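Local coordinates for protein DNA polymerase (Bacillus phage phi29, PDB 2PY5) that replicates the viral genome by protein-primed, strand-displacing DNA synthesis with high processivity and fidelity, and proofreads with a 3'-5' exonuclease, at residues Y281-H287 and I348-K354; V210-L214 and P264-P268; E14-K18 and I146-R152. The protein carries 2 engineered substitutions. One frame throughout, in Å; residues are numbered along the deposited sequence.

Interaction 1: residues Y281-H287 and I348-K354; sequences YPLHIQH and ISGLKFK
His287 O receives two donors, from opposite faces of its carbonyl plane. Ile348 N reaches His287 O at 2.9 Å from the facing strand; Gln286 NE2, on the acceptor's own strand, reaches the same His287 O at 3.1 Å with an almost straight N-H...O angle of 175°. The Gln286 chain folds at its second torsion (chi2 71°) to turn the amide back; NE2 also bonds Gly273 O, while OE1 takes the N-H of Tyr275. Further along, Ile285 and Leu351 exchange a pair of backbone bonds, Ile285 N to Leu351 O at 2.8 Å and Leu351 N to Ile285 O at 3.0 Å. Phe353 N gives a firm bond to Leu283 O, whereas the answering Leu283 N to Phe353 O is weak. This is an antiparallel ladder in a sheet of the region for initiation and polymerization, with strand 267-272 flanking 348-354 on its other edge. At the His287 end a water joins ND1 to Ser349 OG, donating to the hydroxyl; NE2 of the same ring bonds Asp325, and Ile348 lies over one ring face. Leu283, Ile285, Leu351 and Phe353 share a face, where Ile285 CD1 approaches Phe353 CE1 at 4.0 Å and helices 216-223 and 427-447 close in. At the Tyr281 end, Lys354 runs alongside Tyr281 and sets CG over the ring, 3.9 Å from its centroid, while Lys352, extended toward a salt bridge with Asp278, passes Tyr281 CB with CD at 3.6 Å.

Interaction 2: residues V210-L214 and P264-P268; sequences VFPTL and PYGEP. With EDO (1,2-ethanediol), chain M.
Val210 O takes the backbone N-H of Gly266 at 2.7 Å, the donor tilted 27° from the carbonyl plane. This bond ties the end of helix 204-210 to the corner between strands 263-265 and 267-272, joining the region involved in DNA binding and in coordinating synthesis with degradation to the sheet of the polymerization region. Gly266 turns that corner with phi at +77°, a backbone shape that glycine takes easily, and its own carbonyl receives the hydroxyl of Tyr426. Beside the bond, Tyr265 brings its CB and one ring edge up to Val210 O, and CD1 touches Val210 CB at 4.1 Å. Phe211 turns its ring in among Phe207, Phe393 and Tyr426, with CG2 of Val210 over the centre of one face. The Pro212 ring leans on the corner, CG lying 3.5 Å from Gly266 C. A 1,2-ethanediol, probably from the crystallisation liquor, donates through O2 to Phe211 O and is also bonded to Lys208 O. A water bridges 210-214 and 264-268, donating to Thr213 O and to Glu267 OE1, the latter at 2.6 Å. The carboxylate reaches this water because the Glu267 chain bends at its second torsion (chi2 66°), and the Glu267 and Leu214 side chains run antiparallel past one another. The end of Leu214 butts against the Pro268 ring, Leu214 CD2 lying 3.5 Å from Pro268 CD, closer than usual van der Waals contact.

Interaction 3: residues E14-K18 and I146-R152; sequences ETTTK and IDYHKER. With nucleotides of chain A.
Tyr148 lays one ring face over the thymine of DT7 of chain A, with C5 of the base standing 3.6 Å off the plane of the Tyr148 ring, nearer its margin than its middle. The C7 methyl sits near the phenol end, 3.4 Å from Tyr148 OH, and the carbonyl oxygen of Ile146 lies over the opposite face of the ring. At the sugar, the 3' hydroxyl is held by several partners: O3' donates to Glu14 OE1 at 2.7 Å, accepts from Thr15 N at 3.0 Å, and bonds a water that donates to Thr15 O and Tyr148 O. Ile146 CD1 presses on the Glu14 carboxylate, 3.7 Å from CD, so the loop backs the group that meets the nucleotide. Thr17 extends its methyl CG2 to O2 of the base at 3.3 Å. Thr17 OG1, set between the backbone N and the carbonyl carbon (chi1 69°), meets His149 ND1 at 2.8 Å in the plane of the ring, a hydrogen bond in which either could donate. Farther out, Lys18 NZ forms a salt bridge with Glu151 OE1 at 2.7 Å, using the oxygen's syn lone pair. Within the loop, Arg152 points NH1 and NH2 at Asp147 O, in the first residue of the type I turn Asp147-Lys150, while NH2 also pairs with Glu162. Strand 8-15 and this loop thus hold a 3' terminus in the proofreading site, where Glu14 is essential for 3'-5' exonucleolysis, and Thr15 and Tyr148 take part in stabilising the frayed primer end.

Overall arrangement
Interactions 1 and 2 adjoin, their centres about 13 Å apart, and both build on strand 340-356: Tyr265 N probably bonds Lys354 O, and Pro268 packs on Phe353. Interaction 1 supplies the regular sheet pairing, with one buried apolar face and more exposed ends; interaction 2 attaches a helix end and loop to the same sheet through a single direct backbone bond, prolines and a bridging water. Interaction 3 lies across the chain's centre in the exonuclease region, its centre about 56 Å from that of interaction 1 and about 52 Å from that of interaction 2. It alone meets the DNA, so its chemistry is that of a binding site, with a tyrosine face over a base, a gripped 3' hydroxyl and an outlying salt bridge.

Interaction 1: residues Y281-H287 and I348-K354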
loop_
_atom_site.group_PDB
_atom_site.type_symbol
_atom_site.label_atom_id
_atom_site.label_comp_id
_atom_site.label_asym_id
_atom_site.label_seq_id
_atom_site.Cartn_x
_atom_site.Cartn_y
_atom_site.Cartn_z
ATOM N N TYR F 281 -7.829 -22.972 22.968
ATOM C CA TYR F 281 -8.283 -22.122 21.854
ATOM C C TYR F 281 -8.553 -20.730 22.414
ATOM O O TYR F 281 -9.708 -20.306 22.509
ATOM C CB TYR F 281 -9.555 -22.680 21.203
ATOM C CG TYR F 281 -9.349 -23.963 20.428
ATOM C CD1 TYR F 281 -9.200 -25.161 21.078
ATOM C CD2 TYR F 281 -9.334 -23.970 19.042
ATOM C CE1 TYR F 281 -8.993 -26.332 20.387
ATOM C CE2 TYR F 281 -9.154 -25.148 18.333
ATOM C CZ TYR F 281 -8.977 -26.328 19.017
ATOM O OH TYR F 281 -8.792 -27.543 18.343
ATOM N N PRO F 282 -7.482 -20.029 22.844
ATOM C CA PRO F 282 -7.585 -18.809 23.659
ATOM C C PRO F 282 -7.894 -17.499 22.900
ATOM O O PRO F 282 -8.123 -16.448 23.565
ATOM C CB PRO F 282 -6.211 -18.735 24.312
ATOM C CG PRO F 282 -5.301 -19.269 23.263
ATOM C CD PRO F 282 -6.074 -20.413 22.646
ATOM N N LEU F 283 -7.903 -17.551 21.569
ATOM C CA LEU F 283 -8.274 -16.414 20.727
ATOM C C LEU F 283 -9.598 -16.711 20.053
ATOM O O LEU F 283 -9.917 -17.853 19.747
ATOM C CB LEU F 283 -7.231 -16.128 19.645
ATOM C CG LEU F 283 -5.826 -15.745 20.106
ATOM C CD1 LEU F 283 -4.930 -15.484 18.914
ATOM C CD2 LEU F 283 -5.830 -14.540 21.071
ATOM N N HIS F 284 -10.382 -15.673 19.776
ATOM C CA HIS F 284 -11.637 -15.904 19.091
ATOM C C HIS F 284 -12.097 -14.690 18.311
ATOM O O HIS F 284 -11.616 -13.591 18.532
ATOM C CB HIS F 284 -12.747 -16.387 20.045
ATOM C CG HIS F 284 -13.329 -15.332 20.949
ATOM N ND1 HIS F 284 -12.730 -14.929 22.119
ATOM C CD2 HIS F 284 -14.511 -14.668 20.886
ATOM C CE1 HIS F 284 -13.488 -14.012 22.711
ATOM N NE2 HIS F 284 -14.575 -13.837 21.979
ATOM N N ILE F 285 -13.030 -14.947 17.409
ATOM C CA ILE F 285 -13.781 -13.906 16.683
ATOM C C ILE F 285 -15.228 -14.129 17.088
ATOM O O ILE F 285 -15.731 -15.241 16.996
ATOM C CB ILE F 285 -13.570 -14.012 15.157
ATOM C CG1 ILE F 285 -12.140 -13.605 14.788
ATOM C CG2 ILE F 285 -14.584 -13.096 14.395
ATOM C CD1 ILE F 285 -11.731 -13.928 13.345
ATOM N N GLN F 286 -15.869 -13.057 17.552
ATOM C CA GLN F 286 -17.255 -13.097 18.062
ATOM C C GLN F 286 -18.133 -12.286 17.117
ATOM O O GLN F 286 -17.830 -11.126 16.854
ATOM C CB GLN F 286 -17.309 -12.504 19.466
ATOM C CG GLN F 286 -18.692 -12.467 20.119
ATOM C CD GLN F 286 -19.192 -13.852 20.518
ATOM O OE1 GLN F 286 -18.613 -14.511 21.409
ATOM N NE2 GLN F 286 -20.288 -14.289 19.895
ATOM N N HIS F 287 -19.199 -12.901 16.619
ATOM C CA HIS F 287 -20.280 -12.185 15.940
ATOM C C HIS F 287 -21.225 -11.689 17.026
ATOM O O HIS F 287 -21.781 -12.494 17.795
ATOM C CB HIS F 287 -21.011 -13.104 14.962
ATOM C CG HIS F 287 -22.072 -12.424 14.132
ATOM N ND1 HIS F 287 -22.996 -13.135 13.396
ATOM C CD2 HIS F 287 -22.359 -11.112 13.927
ATOM C CE1 HIS F 287 -23.805 -12.293 12.771
ATOM N NE2 HIS F 287 -23.433 -11.063 13.066
ATOM N N ILE F 348 -24.045 -13.917 18.866
ATOM C CA ILE F 348 -24.669 -14.740 17.830
ATOM C C ILE F 348 -23.944 -16.074 17.664
ATOM O O ILE F 348 -24.524 -17.150 17.815
ATOM C CB ILE F 348 -24.734 -13.985 16.473
ATOM C CG1 ILE F 348 -25.404 -12.591 16.629
ATOM C CG2 ILE F 348 -25.495 -14.822 15.446
ATOM C CD1 ILE F 348 -26.835 -12.610 17.129
ATOM N N SER F 349 -22.663 -15.981 17.340
ATOM C CA SER F 349 -21.824 -17.139 17.062
ATOM C C SER F 349 -20.384 -16.653 16.949
ATOM O O SER F 349 -20.113 -15.457 17.016
ATOM C CB SER F 349 -22.254 -17.800 15.749
ATOM O OG SER F 349 -21.726 -17.125 14.615
ATOM N N GLY F 350 -19.457 -17.581 16.726
ATOM C CA GLY F 350 -18.100 -17.182 16.433
ATOM C C GLY F 350 -17.191 -18.345 16.090
ATOM O O GLY F 350 -17.652 -19.458 15.840
ATOM N N LEU F 351 -15.900 -18.043 16.086
ATOM C CA LEU F 351 -14.851 -19.027 15.808
ATOM C C LEU F 351 -13.747 -18.857 16.828
ATOM O O LEU F 351 -13.349 -17.737 17.147
ATOM C CB LEU F 351 -14.253 -18.854 14.401
ATOM C CG LEU F 351 -15.169 -18.716 13.187
ATOM C CD1 LEU F 351 -15.551 -17.263 12.987
ATOM C CD2 LEU F 351 -14.474 -19.256 11.927
ATOM N N LYS F 352 -13.236 -19.977 17.344
ATOM C CA LYS F 352 -12.097 -19.925 18.268
ATOM C C LYS F 352 -10.877 -20.617 17.677
ATOM O O LYS F 352 -11.000 -21.521 16.825
ATOM C CB LYS F 352 -12.443 -20.471 19.652
ATOM C CG LYS F 352 -12.859 -21.918 19.671
ATOM C CD LYS F 352 -13.176 -22.405 21.067
ATOM C CE LYS F 352 -13.461 -23.883 21.073
ATOM N NZ LYS F 352 -13.823 -24.388 22.470
ATOM N N PHE F 353 -9.712 -20.151 18.093
ATOM C CA PHE F 353 -8.441 -20.561 17.489
ATOM C C PHE F 353 -7.406 -20.943 18.534
ATOM O O PHE F 353 -7.236 -20.267 19.533
ATOM C CB PHE F 353 -7.829 -19.414 16.665
ATOM C CG PHE F 353 -8.750 -18.867 15.606
ATOM C CD1 PHE F 353 -9.656 -17.877 15.924
ATOM C CD2 PHE F 353 -8.713 -19.352 14.317
ATOM C CE1 PHE F 353 -10.525 -17.369 14.972
ATOM C CE2 PHE F 353 -9.595 -18.833 13.360
ATOM C CZ PHE F 353 -10.492 -17.850 13.720
ATOM N N LYS F 354 -6.645 -21.976 18.212
ATOM C CA LYS F 354 -5.368 -22.196 18.865
ATOM C C LYS F 354 -4.468 -20.996 18.629
ATOM O O LYS F 354 -4.665 -20.231 17.671
ATOM C CB LYS F 354 -4.694 -23.467 18.347
ATOM C CG LYS F 354 -5.550 -24.694 18.456
ATOM C CD LYS F 354 -4.812 -25.968 18.056
ATOM C CE LYS F 354 -4.880 -26.218 16.588
ATOM N NZ LYS F 354 -4.624 -27.677 16.315
HETATM O O HOH W 1 -23.329 -15.831 12.920
#

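Interaction 2: residues V210-L214 and P264-P268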
loop_
_atom_site.group_PDB
_atom_site.type_symbol
_atom_site.label_atom_id
_atom_site.label_comp_id
_atom_site.label_asym_id
_atom_site.label_seq_id
_atom_site.Cartn_x
_atom_site.Cartn_y
_atom_site.Cartn_z
ATOM N N VAL F 210 0.253 -25.731 10.207
ATOM C CA VAL F 210 -0.213 -24.673 11.107
ATOM C C VAL F 210 -1.158 -23.666 10.451
ATOM O O VAL F 210 -1.925 -23.001 11.154
ATOM C CB VAL F 210 0.938 -23.938 11.837
ATOM C CG1 VAL F 210 1.876 -24.963 12.516
ATOM C CG2 VAL F 210 1.681 -23.015 10.936
ATOM N N PHE F 211 -1.111 -23.540 9.120
ATOM C CA PHE F 211 -2.033 -22.634 8.403
ATOM C C PHE F 211 -2.858 -23.430 7.389
ATOM O O PHE F 211 -2.648 -23.311 6.169
ATOM C CB PHE F 211 -1.263 -21.503 7.730
ATOM C CG PHE F 211 -0.410 -20.711 8.667
ATOM C CD1 PHE F 211 0.953 -20.568 8.445
ATOM C CD2 PHE F 211 -0.967 -20.114 9.803
ATOM C CE1 PHE F 211 1.736 -19.828 9.320
ATOM C CE2 PHE F 211 -0.200 -19.369 10.674
ATOM C CZ PHE F 211 1.152 -19.213 10.441
ATOM N N PRO F 212 -3.800 -24.241 7.890
ATOM C CA PRO F 212 -4.628 -25.060 7.041
ATOM C C PRO F 212 -5.567 -24.194 6.210
ATOM O O PRO F 212 -5.893 -23.048 6.592
ATOM C CB PRO F 212 -5.410 -25.913 8.033
ATOM C CG PRO F 212 -5.492 -25.086 9.240
ATOM C CD PRO F 212 -4.173 -24.399 9.305
ATOM N N THR F 213 -5.983 -24.731 5.075
ATOM C CA THR F 213 -6.866 -24.013 4.172
ATOM C C THR F 213 -8.262 -24.040 4.736
ATOM O O THR F 213 -8.823 -25.118 4.964
ATOM C CB THR F 213 -6.886 -24.676 2.793
ATOM O OG1 THR F 213 -5.549 -24.801 2.312
ATOM C CG2 THR F 213 -7.710 -23.843 1.816
ATOM N N LEU F 214 -8.827 -22.861 5.001
ATOM C CA LEU F 214 -10.188 -22.777 5.480
ATOM C C LEU F 214 -11.167 -22.821 4.310
ATOM O O LEU F 214 -10.855 -22.414 3.179
ATOM C CB LEU F 214 -10.415 -21.501 6.293
ATOM C CG LEU F 214 -9.568 -21.296 7.575
ATOM C CD1 LEU F 214 -10.302 -20.252 8.431
ATOM C CD2 LEU F 214 -9.291 -22.564 8.345
ATOM N N PRO F 264 -3.118 -16.490 16.085
ATOM C CA PRO F 264 -3.867 -17.715 15.824
ATOM C C PRO F 264 -3.215 -18.641 14.812
ATOM O O PRO F 264 -2.537 -18.192 13.875
ATOM C CB PRO F 264 -5.180 -17.165 15.238
ATOM C CG PRO F 264 -4.730 -15.992 14.483
ATOM C CD PRO F 264 -3.718 -15.342 15.365
ATOM N N TYR F 265 -3.478 -19.942 14.963
ATOM C CA TYR F 265 -3.116 -20.919 13.946
ATOM C C TYR F 265 -4.091 -22.103 13.991
ATOM O O TYR F 265 -4.926 -22.232 14.925
ATOM C CB TYR F 265 -1.660 -21.392 14.128
ATOM C CG TYR F 265 -1.460 -22.333 15.286
ATOM C CD1 TYR F 265 -1.496 -23.715 15.096
ATOM C CD2 TYR F 265 -1.250 -21.856 16.570
ATOM C CE1 TYR F 265 -1.331 -24.587 16.157
ATOM C CE2 TYR F 265 -1.079 -22.749 17.657
ATOM C CZ TYR F 265 -1.150 -24.095 17.428
ATOM O OH TYR F 265 -0.965 -24.988 18.495
ATOM N N GLY F 266 -3.966 -22.970 12.990
ATOM C CA GLY F 266 -4.734 -24.195 12.937
ATOM C C GLY F 266 -6.177 -24.088 12.520
ATOM O O GLY F 266 -6.656 -23.012 12.127
ATOM N N GLU F 267 -6.881 -25.216 12.607
ATOM C CA GLU F 267 -8.277 -25.276 12.204
ATOM C C GLU F 267 -9.107 -24.649 13.304
ATOM O O GLU F 267 -8.989 -25.047 14.464
ATOM C CB GLU F 267 -8.752 -26.715 11.997
ATOM C CG GLU F 267 -10.151 -26.814 11.367
ATOM C CD GLU F 267 -10.218 -26.291 9.908
ATOM O OE1 GLU F 267 -9.240 -26.502 9.165
ATOM O OE2 GLU F 267 -11.258 -25.676 9.511
ATOM N N PRO F 268 -9.947 -23.682 12.960
ATOM C CA PRO F 268 -10.805 -23.130 13.996
ATOM C C PRO F 268 -11.915 -24.080 14.425
ATOM O O PRO F 268 -12.241 -25.032 13.706
ATOM C CB PRO F 268 -11.425 -21.899 13.325
ATOM C CG PRO F 268 -11.412 -22.213 11.906
ATOM C CD PRO F 268 -10.144 -22.996 11.669
HETATM C C1 EDO M . -2.493 -26.962 3.549
HETATM O O1 EDO M . -2.610 -27.478 4.883
HETATM C C2 EDO M . -2.774 -25.460 3.519
HETATM O O2 EDO M . -1.681 -24.675 4.002
HETATM O O HOH W 2 -9.004 -27.236 6.630
#

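Interaction 3: residues E14-K18 and I146-R152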
loop_
_atom_site.group_PDB
_atom_site.type_symbol
_atom_site.label_atom_id
_atom_site.label_comp_id
_atom_site.label_asym_id
_atom_site.label_seq_id
_atom_site.Cartn_x
_atom_site.Cartn_y
_atom_site.Cartn_z
ATOM N N GLU F 14 6.179 7.847 -23.019
ATOM C CA GLU F 14 5.724 9.222 -22.816
ATOM C C GLU F 14 4.531 9.405 -23.733
ATOM O O GLU F 14 4.522 8.912 -24.868
ATOM C CB GLU F 14 6.808 10.252 -23.110
ATOM C CG GLU F 14 8.117 10.041 -22.365
ATOM C CD GLU F 14 8.009 10.185 -20.843
ATOM O OE1 GLU F 14 7.025 10.757 -20.322
ATOM O OE2 GLU F 14 8.952 9.726 -20.162
ATOM N N THR F 15 3.513 10.114 -23.243
ATOM C CA THR F 15 2.228 10.143 -23.922
ATOM C C THR F 15 1.682 11.570 -24.028
ATOM O O THR F 15 2.021 12.437 -23.235
ATOM C CB THR F 15 1.212 9.251 -23.183
ATOM O OG1 THR F 15 1.025 9.766 -21.860
ATOM C CG2 THR F 15 1.711 7.803 -23.086
ATOM N N THR F 16 0.856 11.815 -25.040
ATOM C CA THR F 16 0.204 13.093 -25.174
ATOM C C THR F 16 -0.945 13.205 -24.180
ATOM O O THR F 16 -1.429 12.187 -23.666
ATOM C CB THR F 16 -0.289 13.319 -26.601
ATOM O OG1 THR F 16 -1.284 12.353 -26.932
ATOM C CG2 THR F 16 0.864 13.215 -27.579
ATOM N N THR F 17 -1.383 14.436 -23.921
ATOM C CA THR F 17 -2.238 14.710 -22.772
ATOM C C THR F 17 -3.547 15.384 -23.160
ATOM O O THR F 17 -4.175 16.042 -22.344
ATOM C CB THR F 17 -1.465 15.534 -21.726
ATOM O OG1 THR F 17 -1.213 16.852 -22.220
ATOM C CG2 THR F 17 -0.135 14.837 -21.389
ATOM N N LYS F 18 -3.962 15.173 -24.405
ATOM C CA LYS F 18 -5.213 15.718 -24.931
ATOM C C LYS F 18 -6.245 14.601 -25.024
ATOM O O LYS F 18 -5.994 13.577 -25.657
ATOM C CB LYS F 18 -4.984 16.275 -26.321
ATOM C CG LYS F 18 -3.928 17.353 -26.416
ATOM C CD LYS F 18 -3.590 17.587 -27.882
ATOM C CE LYS F 18 -2.699 18.793 -28.091
ATOM N NZ LYS F 18 -2.524 19.088 -29.549
ATOM N N ILE F 146 9.845 15.739 -17.529
ATOM C CA ILE F 146 9.520 16.078 -18.904
ATOM C C ILE F 146 8.388 17.126 -18.889
ATOM O O ILE F 146 7.529 17.120 -18.003
ATOM C CB ILE F 146 9.150 14.797 -19.719
ATOM C CG1 ILE F 146 10.429 14.165 -20.292
ATOM C CG2 ILE F 146 8.175 15.110 -20.851
ATOM C CD1 ILE F 146 10.195 13.113 -21.351
ATOM N N ASP F 147 8.421 18.053 -19.838
ATOM C CA ASP F 147 7.295 18.947 -20.066
ATOM C C ASP F 147 6.168 18.101 -20.656
ATOM O O ASP F 147 6.166 17.829 -21.849
ATOM C CB ASP F 147 7.708 20.062 -21.037
ATOM C CG ASP F 147 6.580 21.039 -21.354
ATOM O OD1 ASP F 147 5.434 20.836 -20.905
ATOM O OD2 ASP F 147 6.853 22.029 -22.073
ATOM N N TYR F 148 5.216 17.692 -19.821
ATOM C CA TYR F 148 4.191 16.718 -20.234
ATOM C C TYR F 148 3.277 17.238 -21.331
ATOM O O TYR F 148 2.872 16.487 -22.219
ATOM C CB TYR F 148 3.303 16.309 -19.056
ATOM C CG TYR F 148 4.040 15.798 -17.844
ATOM C CD1 TYR F 148 3.814 16.366 -16.594
ATOM C CD2 TYR F 148 4.967 14.767 -17.944
ATOM C CE1 TYR F 148 4.482 15.910 -15.467
ATOM C CE2 TYR F 148 5.650 14.299 -16.809
ATOM C CZ TYR F 148 5.395 14.889 -15.580
ATOM O OH TYR F 148 6.039 14.469 -14.450
ATOM N N HIS F 149 2.943 18.523 -21.262
ATOM C CA HIS F 149 1.859 19.065 -22.076
ATOM C C HIS F 149 2.331 19.793 -23.329
ATOM O O HIS F 149 1.518 20.382 -24.028
ATOM C CB HIS F 149 0.981 19.958 -21.204
ATOM C CG HIS F 149 0.522 19.281 -19.957
ATOM N ND1 HIS F 149 -0.319 18.188 -19.975
ATOM C CD2 HIS F 149 0.835 19.495 -18.657
ATOM C CE1 HIS F 149 -0.530 17.780 -18.735
ATOM N NE2 HIS F 149 0.152 18.562 -17.917
ATOM N N LYS F 150 3.636 19.733 -23.608
ATOM C CA LYS F 150 4.178 20.323 -24.824
ATOM C C LYS F 150 3.485 19.734 -26.051
ATOM O O LYS F 150 3.177 18.527 -26.099
ATOM C CB LYS F 150 5.697 20.117 -24.931
ATOM C CG LYS F 150 6.266 20.503 -26.296
ATOM C CD LYS F 150 7.773 20.546 -26.331
ATOM C CE LYS F 150 8.255 20.844 -27.744
ATOM N NZ LYS F 150 9.731 20.957 -27.843
ATOM N N GLU F 151 3.241 20.599 -27.033
ATOM C CA GLU F 151 2.641 20.202 -28.298
ATOM C C GLU F 151 3.595 19.257 -29.039
ATOM O O GLU F 151 4.726 19.652 -29.373
ATOM C CB GLU F 151 2.359 21.452 -29.136
ATOM C CG GLU F 151 1.969 21.205 -30.594
ATOM C CD GLU F 151 0.629 20.512 -30.751
ATOM O OE1 GLU F 151 -0.138 20.435 -29.762
ATOM O OE2 GLU F 151 0.340 20.060 -31.885
ATOM N N ARG F 152 3.127 18.029 -29.277
ATOM C CA ARG F 152 3.917 16.985 -29.937
ATOM C C ARG F 152 3.064 16.217 -30.948
ATOM O O ARG F 152 2.355 15.280 -30.586
ATOM C CB ARG F 152 4.486 16.014 -28.904
ATOM C CG ARG F 152 5.521 16.638 -27.972
ATOM C CD ARG F 152 6.056 15.609 -27.000
ATOM N NE ARG F 152 7.023 16.158 -26.045
ATOM C CZ ARG F 152 6.754 16.514 -24.788
ATOM N NH1 ARG F 152 5.518 16.437 -24.311
ATOM N NH2 ARG F 152 7.728 16.980 -24.010
ATOM P P DT A 7 5.594 9.331 -16.088
ATOM O OP1 DT A 7 6.848 8.962 -16.763
ATOM O OP2 DT A 7 5.615 10.284 -14.960
ATOM O "O5'" DT A 7 4.554 9.948 -17.133
ATOM C "C5'" DT A 7 4.177 9.242 -18.305
ATOM C "C4'" DT A 7 3.209 10.112 -19.086
ATOM O "O4'" DT A 7 2.064 10.407 -18.262
ATOM C "C3'" DT A 7 3.733 11.485 -19.511
ATOM O "O3'" DT A 7 4.463 11.442 -20.744
ATOM C "C2'" DT A 7 2.426 12.243 -19.691
ATOM C "C1'" DT A 7 1.547 11.685 -18.587
ATOM N N1 DT A 7 1.501 12.534 -17.341
ATOM C C2 DT A 7 0.594 13.564 -17.314
ATOM O O2 DT A 7 -0.156 13.820 -18.239
ATOM N N3 DT A 7 0.585 14.295 -16.159
ATOM C C4 DT A 7 1.378 14.099 -15.046
ATOM O O4 DT A 7 1.284 14.828 -14.052
ATOM C C5 DT A 7 2.310 13.004 -15.135
ATOM C C7 DT A 7 3.217 12.699 -13.980
ATOM C C6 DT A 7 2.335 12.271 -16.262
HETATM O O HOH W 3 4.394 13.917 -22.200
#